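Local coordinates for Lin2722 protein (Listeria innocua, PDB 3DS8), which is of unknown function but has an alpha/beta hydrolase fold and a probable Ser-His-Asp triad, so it may act as a hydrolase, at residues 24-27 with 28-32; 191-194 with 195-199; 201-204 with 205-209; 219-222 with 223-226. All blocks are in the same frame, centred on the assembly; numbering follows the deposited sequence.

Interaction 1: residues 24-27 with 28-32; sequences DQLM and NEYRS. With SO4 (sulfate ion), chain E.
Gln25 and Asn28 meet their partners in the last turns of helix 20-30, where the winding widens into pi-type turns. Gln25 O accepts two backbone N-H groups. Glu29 N, four residues on, lies 3.1 Å from Gln25 O. Tyr30 N, five residues on, lies closer, 2.8 Å from Gln25 O and nearly along the C=O axis. The Gln25 side chain runs beside Tyr30 and points the same way, with its amide and the ring only 10° apart in plane. Gln25 NE2 is 4.0 Å from Tyr30 CE2. A water joins Gln25 NE2, by a weak bond, to Tyr30 OH.

Asn28 N donates to Asp24 O at 2.7 Å. The side chain stays close to that carbonyl, because CG is anti to its own carbonyl carbon (chi1 -62°). A second water accepts from Asn28 ND2 and donates weakly to Asp24 OD1.

Leu26 is the buried member. Leu26 CD2 reaches Ser32 OG at 3.7 Å, and also touches the Tyr30 ring. Leu26 and Tyr30 both pack on Tyr236 of helix 229-240, Tyr30 by ring stacking. Arg31 has positive phi and ends the helical path. This lets Ser32 N reach back to Leu26 O, at 2.9 Å. Arg31 NH1 bonds to Asn28 O. A sulfate ion, probably from the crystallisation liquor, accepts from Arg31 NE on O4 at 2.7 Å and from Arg31 NH2 on O2 at 2.8 Å.

Interaction 2: residues 191-194 with 195-199; sequences VPTI and SSLAT
Val191 and Ser195 pack together at the start of helix 193-196. This short helix lies in the crossover of a beta-alpha-beta unit, between strands 173-180 and 209-216. The tight part is here. With CG1 anti to the backbone N (chi1 179°), Val191 lays this methyl 3.7 Å from Ser195 CB and 4.0 Å from Ser196 CB. Two bonds then grip Ser196. Ser196 N donates to Pro192 O at 3.2 Å, and Ser196 OG to Thr193 O at 2.8 Å. The hydroxyl thus folds back on the helix backbone. Ser195 OG instead bonds to Asp136 O and Asn135 N.

The far end is looser, although it too is buried. Leu197 CD1 grazes Thr193 CG2 at 4.2 Å, while Leu197 CG lies 3.5 Å from Thr193 O. Leu197 also packs on Ala178, Glu212 and Ile214 of the sheet. Thr193 OG1 is likewise held by the sheet, through Gly179 O. Leu197 N donates to Ile194 O at 3.1 Å, from 72° out of the carbonyl plane and not on a lone pair.

Interaction 3: residues 201-204 with 205-209; sequences LFMP and GSAKA
The carbonyl of Met203 is the flat group at the centre, and it meets Ser206 and Ala207 from two directions. Ala207 N approaches in the carbonyl plane, 2.8 Å from Met203 O. Ser206 N sits above that plane, 42° out of it, at 3.0 Å from Met203 O. Two donors therefore hold one acceptor. The Phe202 ring, also flat, meets the ring of Phe161, with planes about 25° apart.

The bond from Ser206 N closes a type II beta turn with Pro204 and Gly205 at its corners. Pro204 has the extended backbone of the first corner. Gly205 has the positive phi of the second, a conformation that favours glycine. The bond from Ala207 N continues the turn by one residue.

Ser206 adds a side-chain bond. Ser206 OG lies beside its own backbone N (chi1 -52°) and donates to Phe202 O at 2.9 Å, nearly straight in line with the carbonyl. The same hydroxyl has a weak bond with Gln165 NE2. Met203 SE just reaches Ala207 CB, at 4.5 Å.

The turn leads from the region of helix 193-196 into strand 209-216. Phe202 and Met203 both pack on Thr109 of helix 103-114, and Phe202 also on Met158 of helix 156-163. Met203 and Pro204 rest on Tyr210, near the start of the strand.

Interaction 4: residues 219-222 with 223-226; sequences DAVH and QTLH. With SO4 (sulfate ion), chain B.
The probable active-site histidine, His222, sits in a turn that the backbone of Gln223, Thr224 and Leu225 completes. Its ring is held at both nitrogens. His222 ND1 is hydrogen-bonded to Asp188 OD2. His222 NE2 donates to O2 of a sulfate, probably from the crystallisation liquor, at 2.9 Å, with the oxygen in the ring plane at the edge. The same sulfate binds Ser12 OG and Asn103 N, which is consistent with an anion site beside the presumed nucleophile Ser102. The ring gets there because CG is anti to the backbone N (chi1 -171°).

In alpha/beta hydrolases the histidine commonly lies in a loop after a late strand of the sheet. Here the loop runs from strand 209-216 to helix 229-240. Leu225 N donates to His222 O at 3.3 Å, from 68° out of the carbonyl plane. Thr224 N makes a weak bond to Val221 O. The side chains of Val221 and Thr224 lie side by side, with CG2 of Val221 3.5 Å from OG1 of Thr224. Thr224 OG1 donates to a water at 2.8 Å, and the water donates on to Asp219 O and Val221 O. Ala220 O is buried without a polar partner, and Leu225 CD1 packs 3.7 Å from it.

Interactions 2 and 4 meet at the probable active site. Val191 CG2 of interaction 2 packs 3.4 Å from His222 CE1 of interaction 4, and Val191 and His222 are each hydrogen-bonded to Asp188. Interaction 3 follows interaction 2 closely in the chain and touches it, with Thr199 O 3.4 Å from Pro204 CD. Its nearest atoms are about 15 Å from interaction 4, which holds the probable catalytic histidine. Interaction 1 stands apart on the surface. Its centre is 29 Å from that of interaction 2, on the opposite side of the chain's centre. Its nearest atoms come within about 7 Å of interaction 4. Each of interactions 1 and 4 binds its own sulfate.

Interaction 1: residues 24-27 with 28-32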
ATOM      1  N   ASP A  24      -4.640  12.282  -9.974  1.00 13.63           N
ATOM      2  CA  ASP A  24      -4.929  13.585 -10.562  1.00 13.63           C
ATOM      3  C   ASP A  24      -4.449  14.716  -9.642  1.00 13.69           C
ATOM      4  O   ASP A  24      -3.938  15.713 -10.110  1.00 13.10           O
ATOM      5  CB  ASP A  24      -6.433  13.750 -10.859  1.00 14.67           C
ATOM      6  CG  ASP A  24      -6.902  12.956 -12.101  1.00 17.04           C
ATOM      7  OD1 ASP A  24      -6.046  12.379 -12.828  1.00 19.41           O
ATOM      8  OD2 ASP A  24      -8.145  12.937 -12.339  1.00 19.31           O
ATOM      9  N   GLN A  25      -4.634  14.563  -8.332  1.00 14.16           N
ATOM     10  CA  GLN A  25      -4.134  15.545  -7.394  1.00 13.69           C
ATOM     11  C   GLN A  25      -2.578  15.641  -7.451  1.00 12.53           C
ATOM     12  O   GLN A  25      -2.017  16.737  -7.488  1.00 12.60           O
ATOM     13  CB  GLN A  25      -4.641  15.281  -5.986  1.00 14.67           C
ATOM     14  CG  GLN A  25      -6.059  15.784  -5.760  1.00 17.97           C
ATOM     15  CD  GLN A  25      -6.496  15.696  -4.311  1.00 18.20           C
ATOM     16  OE1 GLN A  25      -7.371  14.893  -3.999  1.00 28.32           O
ATOM     17  NE2 GLN A  25      -5.853  16.439  -3.430  1.00 17.27           N
ATOM     18  N   LEU A  26      -1.904  14.508  -7.482  1.00 13.13           N
ATOM     19  CA  LEU A  26      -0.441  14.512  -7.557  1.00 13.62           C
ATOM     20  C   LEU A  26       0.055  15.138  -8.859  1.00 13.95           C
ATOM     21  O   LEU A  26       1.037  15.898  -8.843  1.00 13.27           O
ATOM     22  CB  LEU A  26       0.118  13.101  -7.436  1.00 13.14           C
ATOM     23  CG  LEU A  26      -0.057  12.427  -6.088  1.00 14.31           C
ATOM     24  CD1 LEU A  26       0.385  10.960  -6.199  1.00 14.70           C
ATOM     25  CD2 LEU A  26       0.686  13.144  -4.971  1.00 17.60           C
HETATM   26  N   MSE A  27      -0.649  14.877  -9.983  1.00 14.42           N
HETATM   27  CA  MSE A  27      -0.238  15.388 -11.272  1.00 17.42           C
HETATM   28  C   MSE A  27      -0.717  16.814 -11.581  1.00 15.82           C
HETATM   29  O   MSE A  27      -0.062  17.533 -12.350  1.00 14.95           O
HETATM   30  CB  MSE A  27      -0.679  14.412 -12.386  1.00 17.89           C
HETATM   31  CG  MSE A  27       0.061  13.131 -12.204  1.00 20.25           C
HETATM   32 SE   MSE A  27      -0.404  11.885 -13.599  1.00 38.15          SE
HETATM   33  CE  MSE A  27       0.502  12.759 -15.120  1.00 30.23           C
ATOM     34  N   ASN A  28      -1.858  17.225 -11.024  1.00 14.16           N
ATOM     35  CA  ASN A  28      -2.496  18.444 -11.495  1.00 14.61           C
ATOM     36  C   ASN A  28      -2.457  19.569 -10.472  1.00 13.11           C
ATOM     37  O   ASN A  28      -2.457  20.748 -10.840  1.00 12.65           O
ATOM     38  CB  ASN A  28      -3.964  18.191 -11.921  1.00 14.75           C
ATOM     39  CG  ASN A  28      -4.094  17.220 -13.087  1.00 16.95           C
ATOM     40  OD1 ASN A  28      -3.121  16.913 -13.789  1.00 21.28           O
ATOM     41  ND2 ASN A  28      -5.301  16.669 -13.256  1.00 22.00           N
ATOM     42  N   GLU A  29      -2.500  19.221  -9.200  1.00 12.68           N
ATOM     43  CA  GLU A  29      -2.558  20.206  -8.128  1.00 13.78           C
ATOM     44  C   GLU A  29      -1.287  20.307  -7.334  1.00 11.69           C
ATOM     45  O   GLU A  29      -0.697  21.372  -7.253  1.00 13.38           O
ATOM     46  CB  GLU A  29      -3.740  19.908  -7.242  1.00 14.87           C
ATOM     47  CG  GLU A  29      -5.009  20.259  -8.003  1.00 18.19           C
ATOM     48  CD  GLU A  29      -6.165  20.169  -7.154  1.00 21.01           C
ATOM     49  OE1 GLU A  29      -6.819  19.092  -7.209  1.00 25.10           O
ATOM     50  OE2 GLU A  29      -6.389  21.172  -6.433  1.00 20.65           O
ATOM     51  N   TYR A  30      -0.842  19.196  -6.778  1.00 11.00           N
ATOM     52  CA  TYR A  30       0.476  19.177  -6.146  1.00 11.55           C
ATOM     53  C   TYR A  30       1.561  19.356  -7.212  1.00 11.80           C
ATOM     54  O   TYR A  30       2.537  20.069  -6.975  1.00 12.63           O
ATOM     55  CB  TYR A  30       0.719  17.919  -5.396  1.00 11.97           C
ATOM     56  CG  TYR A  30      -0.130  17.718  -4.179  1.00 11.50           C
ATOM     57  CD1 TYR A  30       0.114  18.477  -3.030  1.00 13.98           C
ATOM     58  CD2 TYR A  30      -1.143  16.773  -4.150  1.00 13.58           C
ATOM     59  CE1 TYR A  30      -0.630  18.278  -1.888  1.00 14.59           C
ATOM     60  CE2 TYR A  30      -1.892  16.560  -2.973  1.00 15.19           C
ATOM     61  CZ  TYR A  30      -1.612  17.318  -1.858  1.00 14.25           C
ATOM     62  OH  TYR A  30      -2.355  17.145  -0.704  1.00 16.15           O
ATOM     63  N   ARG A  31       1.346  18.721  -8.369  1.00 12.01           N
ATOM     64  CA  ARG A  31       2.277  18.734  -9.497  1.00 11.54           C
ATOM     65  C   ARG A  31       3.640  18.234  -9.049  1.00 12.49           C
ATOM     66  O   ARG A  31       4.668  18.750  -9.500  1.00 12.78           O
ATOM     67  CB  ARG A  31       2.356  20.112 -10.164  1.00 11.08           C
ATOM     68  CG  ARG A  31       1.065  20.475 -10.803  1.00 11.66           C
ATOM     69  CD  ARG A  31       1.136  21.734 -11.616  1.00 12.94           C
ATOM     70  NE  ARG A  31       1.230  22.959 -10.839  1.00 11.62           N
ATOM     71  CZ  ARG A  31       0.202  23.666 -10.373  1.00 12.56           C
ATOM     72  NH1 ARG A  31      -1.051  23.263 -10.527  1.00 12.88           N
ATOM     73  NH2 ARG A  31       0.438  24.800  -9.766  1.00 13.62           N
ATOM     74  N   SER A  32       3.610  17.185  -8.215  1.00 11.82           N
ATOM     75  CA  SER A  32       4.830  16.496  -7.747  1.00 13.20           C
ATOM     76  C   SER A  32       5.201  15.333  -8.666  1.00 14.22           C
ATOM     77  O   SER A  32       6.348  14.854  -8.628  1.00 14.80           O
ATOM     78  CB  SER A  32       4.657  15.994  -6.315  1.00 13.14           C
ATOM     79  OG  SER A  32       3.413  15.349  -6.131  1.00 11.84           O
TER
HETATM   80  S   SO4 E 258       4.244  24.621  -9.767  1.00 46.08           S
HETATM   81  O1  SO4 E 258       4.522  24.216  -8.379  1.00 46.19           O
HETATM   82  O2  SO4 E 258       3.164  25.616  -9.745  1.00 44.97           O
HETATM   83  O3  SO4 E 258       5.400  25.281 -10.433  1.00 44.17           O
HETATM   84  O4  SO4 E 258       3.926  23.416 -10.570  1.00 40.34           O
HETATM   85  O   HOH W   1      -5.704  14.481 -15.064  1.00 36.35           O
HETATM   86  O   HOH W   2      -4.929  17.549  -1.092  1.00 29.36           O

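Interaction 2: residues 191-194 with 195-199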
ATOM      1  N   VAL A 191     -13.683  -3.500   7.115  1.00 15.46           N
ATOM      2  CA  VAL A 191     -12.477  -3.921   7.831  1.00 15.51           C
ATOM      3  C   VAL A 191     -12.456  -3.346   9.266  1.00 15.68           C
ATOM      4  O   VAL A 191     -12.506  -2.125   9.447  1.00 14.91           O
ATOM      5  CB  VAL A 191     -11.202  -3.448   7.065  1.00 14.83           C
ATOM      6  CG1 VAL A 191      -9.855  -3.867   7.818  1.00 14.67           C
ATOM      7  CG2 VAL A 191     -11.199  -3.939   5.582  1.00 15.74           C
ATOM      8  N   PRO A 192     -12.251  -4.212  10.275  1.00 15.10           N
ATOM      9  CA  PRO A 192     -12.016  -3.696  11.628  1.00 14.73           C
ATOM     10  C   PRO A 192     -10.796  -2.786  11.620  1.00 14.24           C
ATOM     11  O   PRO A 192      -9.762  -3.081  11.013  1.00 13.95           O
ATOM     12  CB  PRO A 192     -11.803  -4.971  12.470  1.00 14.30           C
ATOM     13  CG  PRO A 192     -12.448  -6.053  11.671  1.00 14.18           C
ATOM     14  CD  PRO A 192     -12.242  -5.675  10.245  1.00 14.85           C
ATOM     15  N   THR A 193     -10.915  -1.673  12.316  1.00 14.65           N
ATOM     16  CA  THR A 193      -9.863  -0.684  12.348  1.00 14.82           C
ATOM     17  C   THR A 193      -8.546  -1.288  12.771  1.00 14.46           C
ATOM     18  O   THR A 193      -7.500  -1.030  12.166  1.00 15.32           O
ATOM     19  CB  THR A 193     -10.268   0.482  13.290  1.00 14.07           C
ATOM     20  OG1 THR A 193     -11.548   0.973  12.901  1.00 16.05           O
ATOM     21  CG2 THR A 193      -9.265   1.572  13.220  1.00 14.79           C
ATOM     22  N   ILE A 194      -8.608  -2.188  13.755  1.00 13.89           N
ATOM     23  CA  ILE A 194      -7.405  -2.835  14.223  1.00 14.59           C
ATOM     24  C   ILE A 194      -6.711  -3.713  13.153  1.00 13.71           C
ATOM     25  O   ILE A 194      -5.496  -3.790  13.105  1.00 14.38           O
ATOM     26  CB  ILE A 194      -7.693  -3.622  15.501  1.00 14.54           C
ATOM     27  CG1 ILE A 194      -7.800  -2.592  16.662  1.00 17.54           C
ATOM     28  CG2 ILE A 194      -6.622  -4.717  15.783  1.00 15.28           C
ATOM     29  CD1 ILE A 194      -8.514  -3.060  17.798  1.00 19.78           C
ATOM     30  N   SER A 195      -7.499  -4.378  12.328  1.00 14.35           N
ATOM     31  CA  SER A 195      -6.976  -5.199  11.212  1.00 14.13           C
ATOM     32  C   SER A 195      -6.182  -4.326  10.281  1.00 13.48           C
ATOM     33  O   SER A 195      -5.098  -4.700   9.835  1.00 13.47           O
ATOM     34  CB  SER A 195      -8.093  -5.875  10.448  1.00 14.62           C
ATOM     35  OG  SER A 195      -7.561  -6.665   9.391  1.00 13.19           O
ATOM     36  N   SER A 196      -6.700  -3.140  10.002  1.00 14.21           N
ATOM     37  CA  SER A 196      -5.985  -2.181   9.126  1.00 13.90           C
ATOM     38  C   SER A 196      -4.743  -1.500   9.725  1.00 15.01           C
ATOM     39  O   SER A 196      -3.990  -0.829   8.999  1.00 16.68           O
ATOM     40  CB  SER A 196      -6.970  -1.155   8.513  1.00 15.17           C
ATOM     41  OG  SER A 196      -7.917  -0.708   9.405  1.00 19.14           O
ATOM     42  N   LEU A 197      -4.522  -1.708  11.033  1.00 13.73           N
ATOM     43  CA  LEU A 197      -3.341  -1.235  11.735  1.00 13.20           C
ATOM     44  C   LEU A 197      -2.441  -2.351  12.219  1.00 14.14           C
ATOM     45  O   LEU A 197      -1.447  -2.079  12.890  1.00 14.58           O
ATOM     46  CB  LEU A 197      -3.778  -0.414  12.928  1.00 13.87           C
ATOM     47  CG  LEU A 197      -4.574   0.865  12.674  1.00 14.73           C
ATOM     48  CD1 LEU A 197      -5.120   1.340  14.060  1.00 18.00           C
ATOM     49  CD2 LEU A 197      -3.763   1.936  11.970  1.00 20.40           C
ATOM     50  N   ALA A 198      -2.740  -3.587  11.839  1.00 13.54           N
ATOM     51  CA  ALA A 198      -2.054  -4.740  12.434  1.00 13.96           C
ATOM     52  C   ALA A 198      -0.596  -4.853  11.972  1.00 14.13           C
ATOM     53  O   ALA A 198       0.186  -5.576  12.575  1.00 16.06           O
ATOM     54  CB  ALA A 198      -2.841  -6.007  12.206  1.00 14.91           C
ATOM     55  N   THR A 199      -0.219  -4.070  10.956  1.00 14.01           N
ATOM     56  CA  THR A 199       1.177  -3.772  10.651  1.00 14.11           C
ATOM     57  C   THR A 199       1.992  -3.389  11.884  1.00 14.03           C
ATOM     58  O   THR A 199       3.197  -3.588  11.902  1.00 15.05           O
ATOM     59  CB  THR A 199       1.281  -2.640   9.599  1.00 14.22           C
ATOM     60  OG1 THR A 199       0.213  -1.699   9.790  1.00 13.99           O
ATOM     61  CG2 THR A 199       1.191  -3.233   8.156  1.00 15.77           C
TER

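Interaction 3: residues 201-204 with 205-209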
ATOM      1  N   LEU A 201       2.349  -4.873  14.466  1.00 16.17           N
ATOM      2  CA  LEU A 201       2.919  -6.074  15.058  1.00 16.53           C
ATOM      3  C   LEU A 201       4.090  -6.688  14.287  1.00 16.83           C
ATOM      4  O   LEU A 201       4.703  -7.644  14.773  1.00 18.78           O
ATOM      5  CB  LEU A 201       1.819  -7.101  15.281  1.00 16.69           C
ATOM      6  CG  LEU A 201       0.625  -6.558  16.103  1.00 19.72           C
ATOM      7  CD1 LEU A 201      -0.312  -7.632  16.389  1.00 23.43           C
ATOM      8  CD2 LEU A 201       1.057  -5.874  17.410  1.00 19.63           C
ATOM      9  N   PHE A 202       4.433  -6.131  13.130  1.00 14.80           N
ATOM     10  CA  PHE A 202       5.543  -6.664  12.357  1.00 16.39           C
ATOM     11  C   PHE A 202       6.393  -5.626  11.624  1.00 16.29           C
ATOM     12  O   PHE A 202       7.559  -5.911  11.311  1.00 16.89           O
ATOM     13  CB  PHE A 202       5.062  -7.807  11.413  1.00 15.41           C
ATOM     14  CG  PHE A 202       4.119  -7.389  10.318  1.00 14.69           C
ATOM     15  CD1 PHE A 202       4.598  -7.074   9.057  1.00 15.95           C
ATOM     16  CD2 PHE A 202       2.739  -7.375  10.510  1.00 14.54           C
ATOM     17  CE1 PHE A 202       3.765  -6.723   8.055  1.00 18.44           C
ATOM     18  CE2 PHE A 202       1.898  -7.024   9.486  1.00 14.17           C
ATOM     19  CZ  PHE A 202       2.396  -6.694   8.258  1.00 16.48           C
HETATM   20  N   MSE A 203       5.871  -4.413  11.408  1.00 16.05           N
HETATM   21  CA  MSE A 203       6.686  -3.422  10.723  1.00 16.67           C
HETATM   22  C   MSE A 203       7.675  -2.650  11.624  1.00 16.70           C
HETATM   23  O   MSE A 203       8.839  -2.449  11.228  1.00 16.66           O
HETATM   24  CB  MSE A 203       5.815  -2.488   9.906  1.00 17.39           C
HETATM   25  CG  MSE A 203       5.143  -3.195   8.774  1.00 18.06           C
HETATM   26 SE   MSE A 203       6.504  -3.875   7.488  1.00 31.99          SE
HETATM   27  CE  MSE A 203       5.319  -4.108   5.925  1.00 22.12           C
ATOM     28  N   PRO A 204       7.248  -2.212  12.817  1.00 17.45           N
ATOM     29  CA  PRO A 204       8.226  -1.521  13.680  1.00 18.73           C
ATOM     30  C   PRO A 204       9.499  -2.341  13.934  1.00 19.51           C
ATOM     31  O   PRO A 204       9.405  -3.495  14.261  1.00 20.71           O
ATOM     32  CB  PRO A 204       7.463  -1.332  14.995  1.00 18.84           C
ATOM     33  CG  PRO A 204       5.998  -1.326  14.576  1.00 18.25           C
ATOM     34  CD  PRO A 204       5.893  -2.229  13.406  1.00 16.89           C
ATOM     35  N   GLY A 205      10.674  -1.745  13.780  1.00 21.21           N
ATOM     36  CA  GLY A 205      11.934  -2.440  14.070  1.00 21.37           C
ATOM     37  C   GLY A 205      12.410  -3.322  12.913  1.00 22.45           C
ATOM     38  O   GLY A 205      13.538  -3.887  12.971  1.00 25.50           O
ATOM     39  N   SER A 206      11.538  -3.527  11.929  1.00 20.31           N
ATOM     40  CA  SER A 206      11.886  -4.195  10.666  1.00 19.31           C
ATOM     41  C   SER A 206      12.069  -3.102   9.596  1.00 18.05           C
ATOM     42  O   SER A 206      13.091  -2.988   8.940  1.00 17.78           O
ATOM     43  CB  SER A 206      10.755  -5.163  10.276  1.00 19.92           C
ATOM     44  OG  SER A 206      10.428  -6.036  11.366  1.00 21.64           O
ATOM     45  N   ALA A 207      11.023  -2.325   9.412  1.00 17.43           N
ATOM     46  CA  ALA A 207      11.040  -1.171   8.520  1.00 16.95           C
ATOM     47  C   ALA A 207      11.774  -0.021   9.177  1.00 17.01           C
ATOM     48  O   ALA A 207      11.830   0.060  10.426  1.00 17.18           O
ATOM     49  CB  ALA A 207       9.622  -0.771   8.231  1.00 16.95           C
ATOM     50  N   LYS A 208      12.308   0.887   8.362  1.00 14.61           N
ATOM     51  CA  LYS A 208      12.911   2.107   8.869  1.00 14.92           C
ATOM     52  C   LYS A 208      11.852   3.009   9.527  1.00 13.56           C
ATOM     53  O   LYS A 208      12.089   3.572  10.594  1.00 14.33           O
ATOM     54  CB  LYS A 208      13.631   2.866   7.765  1.00 13.80           C
ATOM     55  CG  LYS A 208      14.299   4.104   8.264  1.00 16.70           C
ATOM     56  CD  LYS A 208      15.180   4.690   7.252  1.00 19.49           C
ATOM     57  CE  LYS A 208      14.405   5.330   6.133  1.00 23.58           C
ATOM     58  NZ  LYS A 208      15.328   6.013   5.157  1.00 26.30           N
ATOM     59  N   ALA A 209      10.689   3.118   8.908  1.00 13.74           N
ATOM     60  CA  ALA A 209       9.641   3.978   9.407  1.00 13.23           C
ATOM     61  C   ALA A 209       8.325   3.237   9.378  1.00 12.94           C
ATOM     62  O   ALA A 209       8.037   2.461   8.465  1.00 12.58           O
ATOM     63  CB  ALA A 209       9.536   5.252   8.576  1.00 12.55           C
TER

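Interaction 4: residues 219-222 with 223-226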
ATOM      1  N   ASP A 219     -17.506   9.547   6.963  1.00 21.07           N
ATOM      2  CA  ASP A 219     -16.776   9.715   5.691  1.00 22.12           C
ATOM      3  C   ASP A 219     -15.576   8.778   5.480  1.00 21.63           C
ATOM      4  O   ASP A 219     -15.003   8.751   4.387  1.00 21.20           O
ATOM      5  CB  ASP A 219     -16.350  11.168   5.460  1.00 24.17           C
ATOM      6  CG  ASP A 219     -15.442  11.744   6.557  1.00 29.14           C
ATOM      7  OD1 ASP A 219     -14.839  10.999   7.368  1.00 37.38           O
ATOM      8  OD2 ASP A 219     -15.362  13.010   6.612  1.00 37.83           O
ATOM      9  N   ALA A 220     -15.189   8.040   6.525  1.00 19.83           N
ATOM     10  CA  ALA A 220     -14.030   7.172   6.465  1.00 19.43           C
ATOM     11  C   ALA A 220     -14.391   5.769   6.016  1.00 18.47           C
ATOM     12  O   ALA A 220     -13.703   4.809   6.372  1.00 19.16           O
ATOM     13  CB  ALA A 220     -13.335   7.134   7.834  1.00 18.62           C
ATOM     14  N   VAL A 221     -15.472   5.637   5.263  1.00 17.77           N
ATOM     15  CA  VAL A 221     -15.938   4.305   4.868  1.00 17.91           C
ATOM     16  C   VAL A 221     -14.983   3.631   3.908  1.00 16.46           C
ATOM     17  O   VAL A 221     -14.333   4.276   3.100  1.00 16.42           O
ATOM     18  CB  VAL A 221     -17.339   4.335   4.271  1.00 18.54           C
ATOM     19  CG1 VAL A 221     -18.342   4.691   5.352  1.00 22.57           C
ATOM     20  CG2 VAL A 221     -17.421   5.272   3.085  1.00 19.50           C
ATOM     21  N   HIS A 222     -14.915   2.312   4.015  1.00 16.54           N
ATOM     22  CA  HIS A 222     -13.942   1.481   3.317  1.00 15.81           C
ATOM     23  C   HIS A 222     -13.835   1.790   1.826  1.00 16.07           C
ATOM     24  O   HIS A 222     -12.735   1.971   1.316  1.00 16.40           O
ATOM     25  CB  HIS A 222     -14.307  -0.010   3.473  1.00 16.11           C
ATOM     26  CG  HIS A 222     -13.249  -0.926   2.969  1.00 16.56           C
ATOM     27  ND1 HIS A 222     -12.001  -1.013   3.562  1.00 16.44           N
ATOM     28  CD2 HIS A 222     -13.243  -1.797   1.932  1.00 18.08           C
ATOM     29  CE1 HIS A 222     -11.271  -1.890   2.895  1.00 18.01           C
ATOM     30  NE2 HIS A 222     -11.994  -2.372   1.897  1.00 18.69           N
ATOM     31  N   GLN A 223     -14.980   1.841   1.161  1.00 15.66           N
ATOM     32  CA  GLN A 223     -15.077   1.838  -0.289  1.00 17.54           C
ATOM     33  C   GLN A 223     -14.388   3.071  -0.932  1.00 16.77           C
ATOM     34  O   GLN A 223     -13.874   2.983  -2.062  1.00 17.54           O
ATOM     35  CB  GLN A 223     -16.558   1.783  -0.699  1.00 19.25           C
ATOM     36  CG  GLN A 223     -17.214   0.437  -0.447  1.00 24.00           C
ATOM     37  CD  GLN A 223     -17.762   0.156   0.993  1.00 27.47           C
ATOM     38  OE1 GLN A 223     -17.538   0.903   1.951  1.00 21.57           O
ATOM     39  NE2 GLN A 223     -18.527  -0.964   1.104  1.00 28.36           N
ATOM     40  N   THR A 224     -14.385   4.181  -0.204  1.00 15.49           N
ATOM     41  CA  THR A 224     -13.848   5.444  -0.698  1.00 16.20           C
ATOM     42  C   THR A 224     -12.697   6.011   0.152  1.00 14.61           C
ATOM     43  O   THR A 224     -12.333   7.202   0.057  1.00 14.79           O
ATOM     44  CB  THR A 224     -14.998   6.454  -0.867  1.00 16.51           C
ATOM     45  OG1 THR A 224     -15.768   6.584   0.339  1.00 17.35           O
ATOM     46  CG2 THR A 224     -15.916   5.966  -1.999  1.00 17.84           C
ATOM     47  N   LEU A 225     -12.124   5.187   1.019  1.00 14.07           N
ATOM     48  CA  LEU A 225     -11.124   5.685   1.961  1.00 14.34           C
ATOM     49  C   LEU A 225      -9.855   6.249   1.256  1.00 15.02           C
ATOM     50  O   LEU A 225      -9.204   7.163   1.740  1.00 15.13           O
ATOM     51  CB  LEU A 225     -10.741   4.581   2.971  1.00 14.47           C
ATOM     52  CG  LEU A 225      -9.831   5.002   4.128  1.00 14.13           C
ATOM     53  CD1 LEU A 225     -10.469   6.073   5.007  1.00 14.59           C
ATOM     54  CD2 LEU A 225      -9.427   3.719   4.951  1.00 15.10           C
ATOM     55  N   HIS A 226      -9.525   5.667   0.115  1.00 14.63           N
ATOM     56  CA  HIS A 226      -8.434   6.157  -0.774  1.00 14.04           C
ATOM     57  C   HIS A 226      -8.759   7.480  -1.517  1.00 14.36           C
ATOM     58  O   HIS A 226      -7.880   8.002  -2.218  1.00 13.96           O
ATOM     59  CB  HIS A 226      -8.088   5.093  -1.780  1.00 15.49           C
ATOM     60  CG  HIS A 226      -9.201   4.783  -2.724  1.00 13.79           C
ATOM     61  ND1 HIS A 226     -10.437   4.348  -2.300  1.00 16.75           N
ATOM     62  CD2 HIS A 226      -9.259   4.834  -4.074  1.00 16.86           C
ATOM     63  CE1 HIS A 226     -11.220   4.177  -3.350  1.00 16.73           C
ATOM     64  NE2 HIS A 226     -10.537   4.480  -4.442  1.00 15.40           N
TER
HETATM   65  S   SO4 B 255     -10.640  -5.503  -0.255  1.00 23.64           S
HETATM   66  O1  SO4 B 255      -9.906  -5.713   1.012  1.00 23.03           O
HETATM   67  O2  SO4 B 255     -11.656  -4.478  -0.104  1.00 25.94           O
HETATM   68  O3  SO4 B 255      -9.734  -5.046  -1.316  1.00 15.87           O
HETATM   69  O4  SO4 B 255     -11.284  -6.801  -0.619  1.00 24.36           O
HETATM   70  O   HOH W   3     -14.148   7.007   2.608  1.00 16.63           O